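Local coordinates for protein phosphoribosylaminoimidazole-succinocarboxamide synthase (Saccharomyces cerevisiae, PDB 2CNQ) that catalyses the ATP-dependent joining of L-aspartate to 4-carboxy-5-aminoimidazole ribotide, giving the SAICAR intermediate of purine biosynthesis, at residues G54-K59 / A290-A295; F65-N70 / K203-E208; V119-Y124 / E193-L198; A177-L182 / D186-V191. All coordinates share one frame; numbering follows the deposited sequence. Where two conformers were deposited one is given.

Contact 1 of 4, residues G54-K59 / A290-A295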
loop_
_atom_site.group_PDB
_atom_site.type_symbol
_atom_site.label_atom_id
_atom_site.label_comp_id
_atom_site.label_asym_id
_atom_site.label_seq_id
_atom_site.Cartn_x
_atom_site.Cartn_y
_atom_site.Cartn_z
ATOM N N GLY A 54 6.328 -9.549 2.963
ATOM C CA GLY A 54 4.911 -9.733 2.977
ATOM C C GLY A 54 4.339 -9.841 4.339
ATOM O O GLY A 54 3.209 -9.446 4.580
ATOM N N ILE A 55 5.100 -10.381 5.265
ATOM C CA ILE A 55 4.674 -10.378 6.643
ATOM C C ILE A 55 4.565 -8.943 7.115
ATOM O O ILE A 55 3.620 -8.554 7.740
ATOM C CB ILE A 55 5.639 -11.173 7.491
ATOM C CG1 ILE A 55 5.569 -12.647 7.085
ATOM C CG2 ILE A 55 5.304 -10.977 8.939
ATOM C CD1 ILE A 55 6.579 -13.496 7.767
ATOM N N LEU A 56 5.550 -8.132 6.789
ATOM C CA LEU A 56 5.508 -6.734 7.186
ATOM C C LEU A 56 4.336 -6.044 6.597
ATOM O O LEU A 56 3.637 -5.298 7.285
ATOM C CB LEU A 56 6.800 -6.081 6.808
ATOM C CG LEU A 56 6.975 -4.674 7.313
ATOM C CD1 LEU A 56 8.422 -4.422 7.507
ATOM C CD2 LEU A 56 6.414 -3.645 6.389
ATOM N N LEU A 57 4.062 -6.262 5.335
ATOM C CA LEU A 57 2.933 -5.581 4.731
ATOM C C LEU A 57 1.666 -5.988 5.398
ATOM O O LEU A 57 0.776 -5.177 5.564
ATOM C CB LEU A 57 2.845 -5.900 3.274
ATOM C CG LEU A 57 4.053 -5.577 2.439
ATOM C CD1 LEU A 57 3.794 -6.005 1.038
ATOM C CD2 LEU A 57 4.438 -4.146 2.533
ATOM N N THR A 58 1.568 -7.245 5.749
ATOM C CA THR A 58 0.403 -7.757 6.382
ATOM C C THR A 58 0.249 -7.161 7.735
ATOM O O THR A 58 -0.779 -6.623 8.082
ATOM C CB THR A 58 0.484 -9.269 6.454
ATOM O OG1 THR A 58 0.539 -9.805 5.145
ATOM C CG2 THR A 58 -0.702 -9.852 7.128
ATOM N N LYS A 59 1.281 -7.284 8.546
ATOM C CA LYS A 59 1.199 -6.816 9.898
ATOM C C LYS A 59 0.983 -5.329 9.971
ATOM O O LYS A 59 0.244 -4.844 10.784
ATOM C CB LYS A 59 2.486 -7.189 10.611
ATOM C CG LYS A 59 2.729 -8.683 10.712
ATOM C CD LYS A 59 1.654 -9.487 11.442
ATOM C CE LYS A 59 1.954 -10.989 11.282
ATOM N NZ LYS A 59 1.165 -11.836 12.223
ATOM N N ALA A 290 15.448 -3.325 5.535
ATOM C CA ALA A 290 15.670 -2.594 6.759
ATOM C C ALA A 290 14.894 -1.327 6.777
ATOM O O ALA A 290 14.418 -0.917 7.814
ATOM C CB ALA A 290 17.128 -2.330 6.945
ATOM N N LYS A 291 14.783 -0.652 5.658
ATOM C CA LYS A 291 13.980 0.551 5.607
ATOM C C LYS A 291 12.550 0.245 5.906
ATOM O O LYS A 291 11.899 0.983 6.610
ATOM C CB LYS A 291 14.120 1.182 4.241
ATOM C CG LYS A 291 15.384 1.966 4.117
ATOM C CD LYS A 291 15.615 2.412 2.666
ATOM C CE LYS A 291 16.802 3.297 2.487
ATOM N NZ LYS A 291 16.744 4.516 3.314
ATOM N N TYR A 292 12.029 -0.828 5.332
ATOM C CA TYR A 292 10.658 -1.179 5.576
ATOM C C TYR A 292 10.471 -1.471 7.026
ATOM O O TYR A 292 9.476 -1.078 7.610
ATOM C CB TYR A 292 10.254 -2.388 4.761
ATOM C CG TYR A 292 9.825 -2.086 3.362
ATOM C CD1 TYR A 292 8.656 -2.624 2.901
ATOM C CD2 TYR A 292 10.566 -1.297 2.511
ATOM C CE1 TYR A 292 8.230 -2.393 1.619
ATOM C CE2 TYR A 292 10.155 -1.070 1.230
ATOM C CZ TYR A 292 8.990 -1.633 0.786
ATOM O OH TYR A 292 8.642 -1.390 -0.488
ATOM N N ILE A 293 11.396 -2.214 7.605
ATOM C CA ILE A 293 11.251 -2.560 9.005
ATOM C C ILE A 293 11.339 -1.333 9.868
ATOM O O ILE A 293 10.629 -1.240 10.837
ATOM C CB ILE A 293 12.268 -3.631 9.359
ATOM C CG1 ILE A 293 11.814 -4.951 8.753
ATOM C CG2 ILE A 293 12.420 -3.744 10.851
ATOM C CD1 ILE A 293 12.857 -6.021 8.741
ATOM N N GLU A 294 12.190 -0.389 9.523
ATOM C CA GLU A 294 12.257 0.820 10.307
ATOM C C GLU A 294 10.953 1.562 10.248
ATOM O O GLU A 294 10.476 2.052 11.246
ATOM C CB GLU A 294 13.400 1.666 9.837
ATOM C CG GLU A 294 13.556 2.951 10.598
ATOM C CD GLU A 294 13.959 2.779 12.042
ATOM O OE1 GLU A 294 14.050 3.809 12.712
ATOM O OE2 GLU A 294 14.272 1.685 12.485
ATOM N N ALA A 295 10.368 1.656 9.068
ATOM C CA ALA A 295 9.075 2.276 8.978
ATOM C C ALA A 295 8.098 1.539 9.858
ATOM O O ALA A 295 7.337 2.142 10.580
ATOM C CB ALA A 295 8.590 2.298 7.574
#

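Contact 2 of 4, residues F65-N70 / K203-E208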
loop_
_atom_site.group_PDB
_atom_site.type_symbol
_atom_site.label_atom_id
_atom_site.label_comp_id
_atom_site.label_asym_id
_atom_site.label_seq_id
_atom_site.Cartn_x
_atom_site.Cartn_y
_atom_site.Cartn_z
ATOM N N PHE A 65 -5.398 -1.048 9.920
ATOM C CA PHE A 65 -6.802 -1.382 9.930
ATOM C C PHE A 65 -7.364 -1.196 11.311
ATOM O O PHE A 65 -8.452 -0.692 11.476
ATOM C CB PHE A 65 -7.028 -2.804 9.467
ATOM C CG PHE A 65 -6.946 -2.998 7.994
ATOM C CD1 PHE A 65 -7.742 -2.260 7.154
ATOM C CD2 PHE A 65 -6.142 -3.969 7.448
ATOM C CE1 PHE A 65 -7.702 -2.476 5.808
ATOM C CE2 PHE A 65 -6.099 -4.173 6.105
ATOM C CZ PHE A 65 -6.864 -3.411 5.291
ATOM N N LYS A 66 -6.599 -1.606 12.306
ATOM C CA LYS A 66 -7.031 -1.485 13.658
ATOM C C LYS A 66 -7.043 -0.032 14.073
ATOM O O LYS A 66 -7.955 0.404 14.762
ATOM C CB LYS A 66 -6.102 -2.300 14.522
ATOM C CG LYS A 66 -6.467 -2.266 15.986
ATOM C CD LYS A 66 -5.545 -3.098 16.833
ATOM C CE LYS A 66 -5.595 -4.578 16.498
ATOM N NZ LYS A 66 -6.949 -5.192 16.602
ATOM N N PHE A 67 -6.020 0.723 13.690
ATOM C CA PHE A 67 -5.945 2.125 14.015
ATOM C C PHE A 67 -7.124 2.888 13.466
ATOM O O PHE A 67 -7.622 3.823 14.072
ATOM C CB PHE A 67 -4.655 2.676 13.458
ATOM C CG PHE A 67 -4.424 4.104 13.743
ATOM C CD1 PHE A 67 -4.028 4.534 14.978
ATOM C CD2 PHE A 67 -4.567 5.033 12.760
ATOM C CE1 PHE A 67 -3.801 5.878 15.193
ATOM C CE2 PHE A 67 -4.338 6.355 12.977
ATOM C CZ PHE A 67 -3.963 6.777 14.182
ATOM N N LEU A 68 -7.567 2.471 12.294
ATOM C CA LEU A 68 -8.643 3.127 11.586
ATOM C C LEU A 68 -9.946 2.411 11.756
ATOM O O LEU A 68 -10.880 2.695 11.044
ATOM C CB LEU A 68 -8.292 3.197 10.120
ATOM C CG LEU A 68 -7.091 4.041 9.847
ATOM C CD1 LEU A 68 -6.765 3.954 8.382
ATOM C CD2 LEU A 68 -7.277 5.470 10.262
ATOM N N SER A 69 -10.048 1.498 12.690
ATOM C CA SER A 69 -11.206 0.620 12.718
ATOM C C SER A 69 -12.485 1.369 12.996
ATOM O O SER A 69 -13.523 0.943 12.558
ATOM C CB SER A 69 -11.030 -0.489 13.729
ATOM O OG SER A 69 -10.934 0.063 15.004
ATOM N N ASN A 70 -12.412 2.470 13.713
ATOM C CA ASN A 70 -13.581 3.285 13.950
ATOM C C ASN A 70 -13.816 4.317 12.891
ATOM O O ASN A 70 -14.818 4.996 12.913
ATOM C CB ASN A 70 -13.481 3.979 15.293
ATOM C CG ASN A 70 -13.482 3.006 16.425
ATOM O OD1 ASN A 70 -14.172 1.988 16.358
ATOM N ND2 ASN A 70 -12.699 3.287 17.461
ATOM N N LYS A 203 -1.357 10.527 9.255
ATOM C CA LYS A 203 -0.257 11.443 9.127
ATOM C C LYS A 203 0.067 12.056 10.457
ATOM O O LYS A 203 1.207 12.157 10.844
ATOM C CB LYS A 203 -0.609 12.534 8.128
ATOM C CG LYS A 203 0.500 13.532 7.908
ATOM C CD LYS A 203 0.135 14.805 7.153
ATOM C CE LYS A 203 -1.221 15.432 7.492
ATOM N NZ LYS A 203 -1.195 16.410 8.609
ATOM N N ASP A 204 -0.942 12.496 11.170
ATOM C CA ASP A 204 -0.699 13.165 12.427
ATOM C C ASP A 204 -0.125 12.193 13.415
ATOM O O ASP A 204 0.791 12.511 14.137
ATOM C CB ASP A 204 -1.955 13.782 12.938
ATOM C CG ASP A 204 -2.355 14.986 12.153
ATOM O OD1 ASP A 204 -3.482 15.443 12.384
ATOM O OD2 ASP A 204 -1.558 15.479 11.333
ATOM N N TYR A 205 -0.654 10.990 13.433
ATOM C CA TYR A 205 -0.162 9.967 14.299
ATOM C C TYR A 205 1.272 9.661 13.984
ATOM O O TYR A 205 2.118 9.558 14.855
ATOM C CB TYR A 205 -1.030 8.731 14.142
ATOM C CG TYR A 205 -0.395 7.517 14.703
ATOM C CD1 TYR A 205 -0.432 7.222 16.036
ATOM C CD2 TYR A 205 0.302 6.676 13.866
ATOM C CE1 TYR A 205 0.215 6.102 16.513
ATOM C CE2 TYR A 205 0.954 5.590 14.318
ATOM C CZ TYR A 205 0.902 5.300 15.650
ATOM O OH TYR A 205 1.554 4.232 16.165
ATOM N N ALA A 206 1.554 9.455 12.719
ATOM C CA ALA A 206 2.882 9.099 12.321
ATOM C C ALA A 206 3.858 10.202 12.620
ATOM O O ALA A 206 4.984 9.934 12.987
ATOM C CB ALA A 206 2.918 8.754 10.875
ATOM N N LYS A 207 3.439 11.436 12.424
ATOM C CA LYS A 207 4.341 12.536 12.626
ATOM C C LYS A 207 4.822 12.554 14.046
ATOM O O LYS A 207 5.993 12.810 14.296
ATOM C CB LYS A 207 3.689 13.851 12.283
ATOM C CG LYS A 207 4.644 15.038 12.299
ATOM C CD LYS A 207 5.824 14.898 11.395
ATOM C CE LYS A 207 6.605 16.192 11.266
ATOM N NZ LYS A 207 7.220 16.527 12.569
ATOM N N GLU A 208 3.947 12.270 14.981
ATOM C CA GLU A 208 4.341 12.275 16.364
ATOM C C GLU A 208 5.314 11.155 16.627
ATOM O O GLU A 208 6.165 11.279 17.483
ATOM C CB GLU A 208 3.119 12.183 17.237
ATOM C CG GLU A 208 3.402 12.338 18.698
ATOM C CD GLU A 208 3.904 11.084 19.356
ATOM O OE1 GLU A 208 3.630 9.971 18.884
ATOM O OE2 GLU A 208 4.559 11.212 20.404
#

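Contact 3 of 4, residues V119-Y124 / E193-L198. With AMZ (aminoimidazole 4-carboxamide ribonucleotide), chain C.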
loop_
_atom_site.group_PDB
_atom_site.type_symbol
_atom_site.label_atom_id
_atom_site.label_comp_id
_atom_site.label_asym_id
_atom_site.label_seq_id
_atom_site.Cartn_x
_atom_site.Cartn_y
_atom_site.Cartn_z
ATOM N N VAL A 119 -6.438 5.216 -4.722
ATOM C CA VAL A 119 -6.897 6.334 -3.923
ATOM C C VAL A 119 -5.701 6.911 -3.232
ATOM O O VAL A 119 -5.408 6.609 -2.097
ATOM C CB VAL A 119 -7.985 5.884 -2.984
ATOM C CG1 VAL A 119 -8.453 7.018 -2.123
ATOM C CG2 VAL A 119 -9.143 5.296 -3.770
ATOM N N ILE A 120 -4.976 7.717 -3.972
ATOM C CA ILE A 120 -3.765 8.306 -3.490
ATOM C C ILE A 120 -4.088 9.582 -2.792
ATOM O O ILE A 120 -4.857 10.397 -3.270
ATOM C CB ILE A 120 -2.810 8.542 -4.620
ATOM C CG1 ILE A 120 -2.414 7.227 -5.241
ATOM C CG2 ILE A 120 -1.609 9.329 -4.190
ATOM C CD1 ILE A 120 -1.856 7.375 -6.615
ATOM N N VAL A 121 -3.487 9.766 -1.634
ATOM C CA VAL A 121 -3.506 11.013 -0.925
ATOM C C VAL A 121 -2.100 11.466 -0.763
ATOM O O VAL A 121 -1.251 10.704 -0.378
ATOM C CB VAL A 121 -4.179 10.899 0.431
ATOM C CG1 VAL A 121 -4.178 12.250 1.106
ATOM C CG2 VAL A 121 -5.563 10.386 0.285
ATOM N N ARG A 122 -1.885 12.729 -1.066
ATOM C CA ARG A 122 -0.591 13.337 -0.929
ATOM C C ARG A 122 -0.649 14.410 0.109
ATOM O O ARG A 122 -1.384 15.356 -0.014
ATOM C CB ARG A 122 -0.131 13.927 -2.215
ATOM C CG ARG A 122 -0.159 12.949 -3.348
ATOM C CD ARG A 122 0.280 13.610 -4.616
ATOM N NE ARG A 122 0.064 12.743 -5.741
ATOM C CZ ARG A 122 0.924 11.868 -6.175
ATOM N NH1 ARG A 122 2.139 11.804 -5.714
ATOM N NH2 ARG A 122 0.543 11.046 -7.122
ATOM N N GLY A 123 0.148 14.260 1.131
ATOM C CA GLY A 123 0.331 15.328 2.078
ATOM C C GLY A 123 1.446 16.247 1.722
ATOM O O GLY A 123 1.479 17.393 2.166
ATOM N N TYR A 124 2.372 15.756 0.931
ATOM C CA TYR A 124 3.593 16.420 0.608
ATOM C C TYR A 124 3.838 16.175 -0.829
ATOM O O TYR A 124 3.469 15.144 -1.384
ATOM C CB TYR A 124 4.737 15.847 1.405
ATOM C CG TYR A 124 4.591 16.049 2.869
ATOM C CD1 TYR A 124 3.683 15.313 3.603
ATOM C CD2 TYR A 124 5.362 16.971 3.526
ATOM C CE1 TYR A 124 3.558 15.514 4.943
ATOM C CE2 TYR A 124 5.233 17.157 4.877
ATOM C CZ TYR A 124 4.329 16.438 5.569
ATOM O OH TYR A 124 4.181 16.592 6.909
ATOM N N GLU A 193 -12.879 12.534 0.307
ATOM C CA GLU A 193 -12.932 13.059 1.630
ATOM C C GLU A 193 -12.518 12.035 2.634
ATOM O O GLU A 193 -11.815 12.356 3.559
ATOM C CB GLU A 193 -14.294 13.593 1.929
ATOM C CG GLU A 193 -14.548 14.831 1.129
ATOM C CD GLU A 193 -15.804 15.513 1.496
ATOM O OE1 GLU A 193 -16.010 16.620 1.005
ATOM O OE2 GLU A 193 -16.597 14.938 2.251
ATOM N N LEU A 194 -12.921 10.804 2.443
ATOM C CA LEU A 194 -12.567 9.781 3.375
ATOM C C LEU A 194 -11.089 9.547 3.299
ATOM O O LEU A 194 -10.432 9.403 4.304
ATOM C CB LEU A 194 -13.306 8.514 3.056
ATOM C CG LEU A 194 -12.954 7.318 3.913
ATOM C CD1 LEU A 194 -13.228 7.614 5.366
ATOM C CD2 LEU A 194 -13.721 6.127 3.460
ATOM N N ALA A 195 -10.555 9.475 2.106
ATOM C CA ALA A 195 -9.147 9.210 1.977
ATOM C C ALA A 195 -8.344 10.272 2.671
ATOM O O ALA A 195 -7.384 9.969 3.345
ATOM C CB ALA A 195 -8.787 9.128 0.522
ATOM N N VAL A 196 -8.700 11.528 2.491
ATOM C CA VAL A 196 -7.963 12.582 3.128
ATOM C C VAL A 196 -8.128 12.488 4.619
ATOM O O VAL A 196 -7.179 12.689 5.339
ATOM C CB VAL A 196 -8.368 13.944 2.592
ATOM C CG1 VAL A 196 -7.888 15.045 3.475
ATOM C CG2 VAL A 196 -7.836 14.082 1.183
ATOM N N LYS A 197 -9.307 12.174 5.083
ATOM C CA LYS A 197 -9.523 12.052 6.493
ATOM C C LYS A 197 -8.656 10.966 7.086
ATOM O O LYS A 197 -8.019 11.155 8.093
ATOM C CB LYS A 197 -10.973 11.764 6.743
ATOM C CG LYS A 197 -11.336 11.897 8.172
ATOM C CD LYS A 197 -12.789 11.644 8.411
ATOM C CE LYS A 197 -13.648 12.753 7.932
ATOM N NZ LYS A 197 -15.010 12.638 8.530
ATOM N N LEU A 198 -8.651 9.805 6.444
ATOM C CA LEU A 198 -7.848 8.713 6.927
ATOM C C LEU A 198 -6.406 9.076 6.886
ATOM O O LEU A 198 -5.675 8.855 7.825
ATOM C CB LEU A 198 -8.095 7.455 6.129
ATOM C CG LEU A 198 -9.510 6.932 6.123
ATOM C CD1 LEU A 198 -9.603 5.731 5.244
ATOM C CD2 LEU A 198 -9.987 6.611 7.510
HETATM O O5 AMZ C . 0.566 0.245 -5.893
HETATM C C6 AMZ C . 0.234 1.185 -6.584
HETATM N N2 AMZ C . -0.407 1.057 -7.740
HETATM C C3A AMZ C . 0.505 2.545 -6.159
HETATM C C7A AMZ C . 1.179 2.909 -5.034
HETATM N N3 AMZ C . 1.686 2.196 -4.011
HETATM N N1 AMZ C . 0.153 3.646 -6.848
HETATM C C5 AMZ C . 0.587 4.676 -6.157
HETATM N N AMZ C . 1.233 4.240 -5.052
HETATM C C1 AMZ C . 1.785 5.079 -4.018
HETATM C C2 AMZ C . 3.255 5.337 -4.152
HETATM C C3 AMZ C . 3.411 6.663 -3.465
HETATM O O2 AMZ C . 3.442 6.395 -2.081
HETATM O O1 AMZ C . 3.985 4.283 -3.562
HETATM O O AMZ C . 1.184 6.334 -4.174
HETATM C C AMZ C . 2.111 7.356 -3.838
HETATM C C4 AMZ C . 2.236 8.326 -4.966
HETATM O O3 AMZ C . 3.006 7.726 -5.994
HETATM P P AMZ C . 3.437 8.626 -7.239
HETATM O OP1 AMZ C . 2.209 8.893 -8.044
HETATM O O4 AMZ C . 4.426 7.755 -7.976
HETATM O OP2 AMZ C . 4.040 9.901 -6.745
#

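Contact 4 of 4, residues A177-L182 / D186-V191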
loop_
_atom_site.group_PDB
_atom_site.type_symbol
_atom_site.label_atom_id
_atom_site.label_comp_id
_atom_site.label_asym_id
_atom_site.label_seq_id
_atom_site.Cartn_x
_atom_site.Cartn_y
_atom_site.Cartn_z
ATOM N N ALA A 177 -11.898 15.017 -11.057
ATOM C CA ALA A 177 -13.027 15.062 -11.952
ATOM C C ALA A 177 -13.095 13.835 -12.802
ATOM O O ALA A 177 -14.145 13.268 -13.011
ATOM C CB ALA A 177 -12.956 16.301 -12.789
ATOM N N GLN A 178 -11.963 13.390 -13.311
ATOM C CA GLN A 178 -11.964 12.170 -14.089
ATOM C C GLN A 178 -12.280 10.982 -13.236
ATOM O O GLN A 178 -12.970 10.087 -13.665
ATOM C CB GLN A 178 -10.658 12.034 -14.810
ATOM C CG GLN A 178 -10.526 10.764 -15.603
ATOM C CD GLN A 178 -11.549 10.615 -16.668
ATOM O OE1 GLN A 178 -11.842 11.557 -17.395
ATOM N NE2 GLN A 178 -12.022 9.400 -16.846
ATOM N N ALA A 179 -11.813 10.971 -12.006
ATOM C CA ALA A 179 -12.190 9.905 -11.129
ATOM C C ALA A 179 -13.684 9.855 -10.965
ATOM O O ALA A 179 -14.264 8.795 -10.945
ATOM C CB ALA A 179 -11.529 10.060 -9.810
ATOM N N ALA A 180 -14.316 11.020 -10.878
ATOM C CA ALA A 180 -15.754 11.067 -10.742
ATOM C C ALA A 180 -16.419 10.589 -12.003
ATOM O O ALA A 180 -17.485 10.021 -11.940
ATOM C CB ALA A 180 -16.186 12.448 -10.412
ATOM N N GLU A 181 -15.818 10.776 -13.154
ATOM C CA GLU A 181 -16.328 10.162 -14.346
ATOM C C GLU A 181 -16.343 8.671 -14.232
ATOM O O GLU A 181 -17.263 8.020 -14.690
ATOM C CB GLU A 181 -15.510 10.564 -15.543
ATOM C CG GLU A 181 -15.610 11.994 -15.877
ATOM C CD GLU A 181 -17.002 12.423 -16.178
ATOM O OE1 GLU A 181 -17.663 11.736 -16.986
ATOM O OE2 GLU A 181 -17.462 13.443 -15.630
ATOM N N LEU A 182 -15.315 8.107 -13.638
ATOM C CA LEU A 182 -15.228 6.694 -13.511
ATOM C C LEU A 182 -16.121 6.127 -12.470
ATOM O O LEU A 182 -16.700 5.075 -12.671
ATOM C CB LEU A 182 -13.805 6.298 -13.198
ATOM C CG LEU A 182 -12.798 6.631 -14.250
ATOM C CD1 LEU A 182 -11.433 6.217 -13.773
ATOM C CD2 LEU A 182 -13.113 5.985 -15.559
ATOM N N ASP A 186 -20.791 11.476 -6.600
ATOM C CA ASP A 186 -20.975 11.406 -5.180
ATOM C C ASP A 186 -19.924 10.513 -4.588
ATOM O O ASP A 186 -19.299 10.858 -3.613
ATOM C CB ASP A 186 -22.369 10.953 -4.830
ATOM C CG ASP A 186 -23.422 11.971 -5.242
ATOM O OD1 ASP A 186 -24.549 11.569 -5.523
ATOM O OD2 ASP A 186 -23.133 13.172 -5.287
ATOM N N LEU A 187 -19.732 9.364 -5.189
ATOM C CA LEU A 187 -18.803 8.423 -4.646
ATOM C C LEU A 187 -17.411 8.976 -4.692
ATOM O O LEU A 187 -16.662 8.831 -3.752
ATOM C CB LEU A 187 -18.890 7.109 -5.377
ATOM C CG LEU A 187 -17.959 6.046 -4.840
ATOM C CD1 LEU A 187 -18.221 5.747 -3.377
ATOM C CD2 LEU A 187 -18.078 4.810 -5.687
ATOM N N SER A 188 -17.035 9.622 -5.774
ATOM C CA SER A 188 -15.688 10.158 -5.858
ATOM C C SER A 188 -15.429 11.165 -4.781
ATOM O O SER A 188 -14.357 11.196 -4.220
ATOM C CB SER A 188 -15.497 10.840 -7.206
ATOM O OG SER A 188 -14.166 11.317 -7.402
ATOM N N ARG A 189 -16.388 12.019 -4.485
ATOM C CA ARG A 189 -16.187 12.977 -3.441
ATOM C C ARG A 189 -16.078 12.258 -2.114
ATOM O O ARG A 189 -15.255 12.622 -1.306
ATOM C CB ARG A 189 -17.326 13.962 -3.396
ATOM C CG ARG A 189 -17.053 15.057 -2.376
ATOM C CD ARG A 189 -18.227 15.922 -2.227
ATOM N NE ARG A 189 -17.994 17.078 -1.391
ATOM C CZ ARG A 189 -17.671 18.274 -1.843
ATOM N NH1 ARG A 189 -17.505 19.256 -0.980
ATOM N NH2 ARG A 189 -17.513 18.497 -3.129
ATOM N N ARG A 190 -16.906 11.262 -1.880
ATOM C CA ARG A 190 -16.834 10.544 -0.648
ATOM C C ARG A 190 -15.493 9.884 -0.506
ATOM O O ARG A 190 -14.919 9.867 0.560
ATOM C CB ARG A 190 -17.902 9.491 -0.575
ATOM C CG ARG A 190 -19.264 10.045 -0.389
ATOM C CD ARG A 190 -20.296 8.990 -0.559
ATOM N NE ARG A 190 -20.161 7.964 0.449
ATOM C CZ ARG A 190 -20.659 6.741 0.361
ATOM N NH1 ARG A 190 -21.298 6.344 -0.721
ATOM N NH2 ARG A 190 -20.503 5.907 1.374
ATOM N N VAL A 191 -15.002 9.302 -1.580
ATOM C CA VAL A 191 -13.707 8.691 -1.601
ATOM C C VAL A 191 -12.663 9.717 -1.260
ATOM O O VAL A 191 -11.804 9.467 -0.414
ATOM C CB VAL A 191 -13.446 8.095 -2.971
ATOM C CG1 VAL A 191 -11.996 7.787 -3.187
ATOM C CG2 VAL A 191 -14.310 6.877 -3.164
#

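Contact 1 of 4, residues G54-K59 / A290-A295
Leu56 meets Tyr292 and Ile293 in a helix-helix packing that joins helix 53-67 to helix 282-300, two elements more than two hundred residues apart in sequence. The short segments run nearly side by side, their axes 10.5 Å apart and inclined by 20°, and Leu56 carries most of the contact from its side. With CG anti to the backbone N (chi1 -173°), it points toward the other helix. Its CD1 stops 3.5 Å from Tyr292 O, against the backbone of the opposite helix, and lies 3.7 Å from Ile293 CG1. Tyr292 lies beside this leucine: its ring is approached at the edge, near its plane, by CD2 of Leu56 and by CD2 of Leu57, the latter 4.3 Å from Tyr292 CE1. The phenol oxygen hydrogen-bonds to Asp239 of strand 228-245, a residue that lines the pocket of the bound aminoimidazole 4-carboxamide ribonucleotide. Pro238 and Trp304 also pack on Leu56. Within helix 53-67, Thr58 turns back on its own backbone: Thr58 OG1 donates to Gly54 O at 2.8 Å, while Thr58 N reaches the same oxygen from the opposite face of its carbonyl plane.

Contact 2 of 4, residues F65-N70 / K203-E208
The 2.8 Å backbone bond from Lys207 N to Lys203 O closes the helical turn that carries Tyr205, whose side chain meets Phe67 across the contact. Phe67 and Tyr205 make the whole contact between the two segments, ring against ring and ring against CB. They form an oblique aromatic pair, centroids 4.7 Å apart and planes at 47°. Phe67 comes in obliquely with CE1 and CZ: CE1 lies over a face of the tyrosine ring, 3.7 Å from Tyr205 CD1, while Phe67 CZ drops to 3.5 Å from Tyr205 CB. Both residues hold CG anti to the backbone N (chi1 -179° for Phe67, 164° for Tyr205), which throws each ring out from its helix into the space between them. No polar bond crosses. Tyr205 OH hydrogen-bonds to the backbone O of Leu299, and Phe67 also takes Lys201 as a cation-pi partner and Trp64 edge-to-face. An alanine at Phe67 is likely to uncover the face of Tyr205 and leave Lys201 without its aromatic partner. Lys66, beside Phe67, lines a pocket for aminoimidazole 4-carboxamide ribonucleotide and AMP; the nucleotide lies about 11 Å from the Phe67 side chain. The contact lies near the protein surface, where the end of helix 53-67 meets the late turns of helix 185-209; Leu68 packs on that helix and on strand 228-245, while Ala206 leans on strand 211-223.

Contact 3 of 4, residues V119-Y124 / E193-L198
Val121 and Val196 set their side chains at about a right angle, Val121 CG1 standing 4.1 Å from Val196 CG2. Between strand and helix the tighter wedge is Ala195: its lone methyl CB sits against two valine branches at once, 3.4 Å from Val119 CG1 and 3.5 Å from Val121 CG2, both closer than usual carbon contact. Val121 splits its branches: CG1, anti to the backbone N, goes to Val196, and CG2, anti to the carbonyl carbon, goes to Ala195. Helix 185-209 here lies over strand 113-122 of the mixed five-stranded sheet, the short axes 8.4 Å apart and crossing at -49°. Val119 and Val121 turn toward the helix; Ile120 points away from it, and Ile120 and Arg122 reach the bound aminoimidazole 4-carboxamide ribonucleotide. The guanidinium of Arg122 takes the phosphate edge-on, with the phosphorus in its plane: Arg122 NH1 donates to OP2 at 2.9 Å and 177°, and Arg122 NH2 to OP1 at 2.9 Å and 172°. Ile120 CG2 rests on one guanidinium face, 3.8 Å above the plane and offset toward the rim, and Ile120 CD1 comes within 3.7 Å of imidazole carbon C5. A glycine at Ile120 would probably leave that face of Arg122 and the imidazole without their apolar support. His140 accepts a further bond from Arg122 NH2.

Contact 4 of 4, residues A177-L182 / D186-V191
The flat group where Ser188 meets Ala179 and Ala180 is the peptide between the two alanines; no flat side-chain group takes part. Over one face of it, almost straight above the nitrogen, stands Ser188 OG, 3.5 Å from Ala180 N. A donor N-H lies in its peptide plane, so an oxygen above that plane is badly placed to receive it, and the pair makes no hydrogen bond. The serine is deposited in two conformers; in the one described OG is anti to the backbone N (chi1 -176°), which carries it across toward helix 176-183. Beside it the carbons touch: Ser188 CB is 3.7 Å from Ala180 CB and 3.6 Å from Ala180 CA, and Ser188 OG is 3.8 Å from Ala179 CB. The helices follow one another in the chain with a very short turn between them; across 177-182 and 186-191 the nearest CA atoms are those of Ala180 and Ser188, 5.0 Å apart. Ala179 also packs on Leu117 of strand 113-122, and a bound succinate lies about 7 Å from the side chain of Ala180. In this conformer the chemistry is van der Waals touch with no hydrogen bond across it, and small side chains let the two segments come close; the place of OG in the other conformer may differ.

How the contacts relate
Helix 185-209 runs through contacts 4, 3 and 2 in that order, first meeting helix 176-183, then strand 113-122, then the end of helix 53-67. Contact 1 uses an earlier part of helix 53-67 and brings in helix 282-300. Along the chain the four are nested, 177-182/186-191 innermost and 54-59/290-295 outermost. Centres of neighbours lie 13 Å (contacts 2 and 3), 14 Å (3 and 4) and 16 Å (1 and 2) apart, whereas contacts 1 and 4 are 31 Å apart, on opposite sides of the chain's centre. Contact 3 touches both 2 and 4 through apolar packing, so one long helix connects the nucleotide-binding strand 113-122 to helices 176-183 and 53-67.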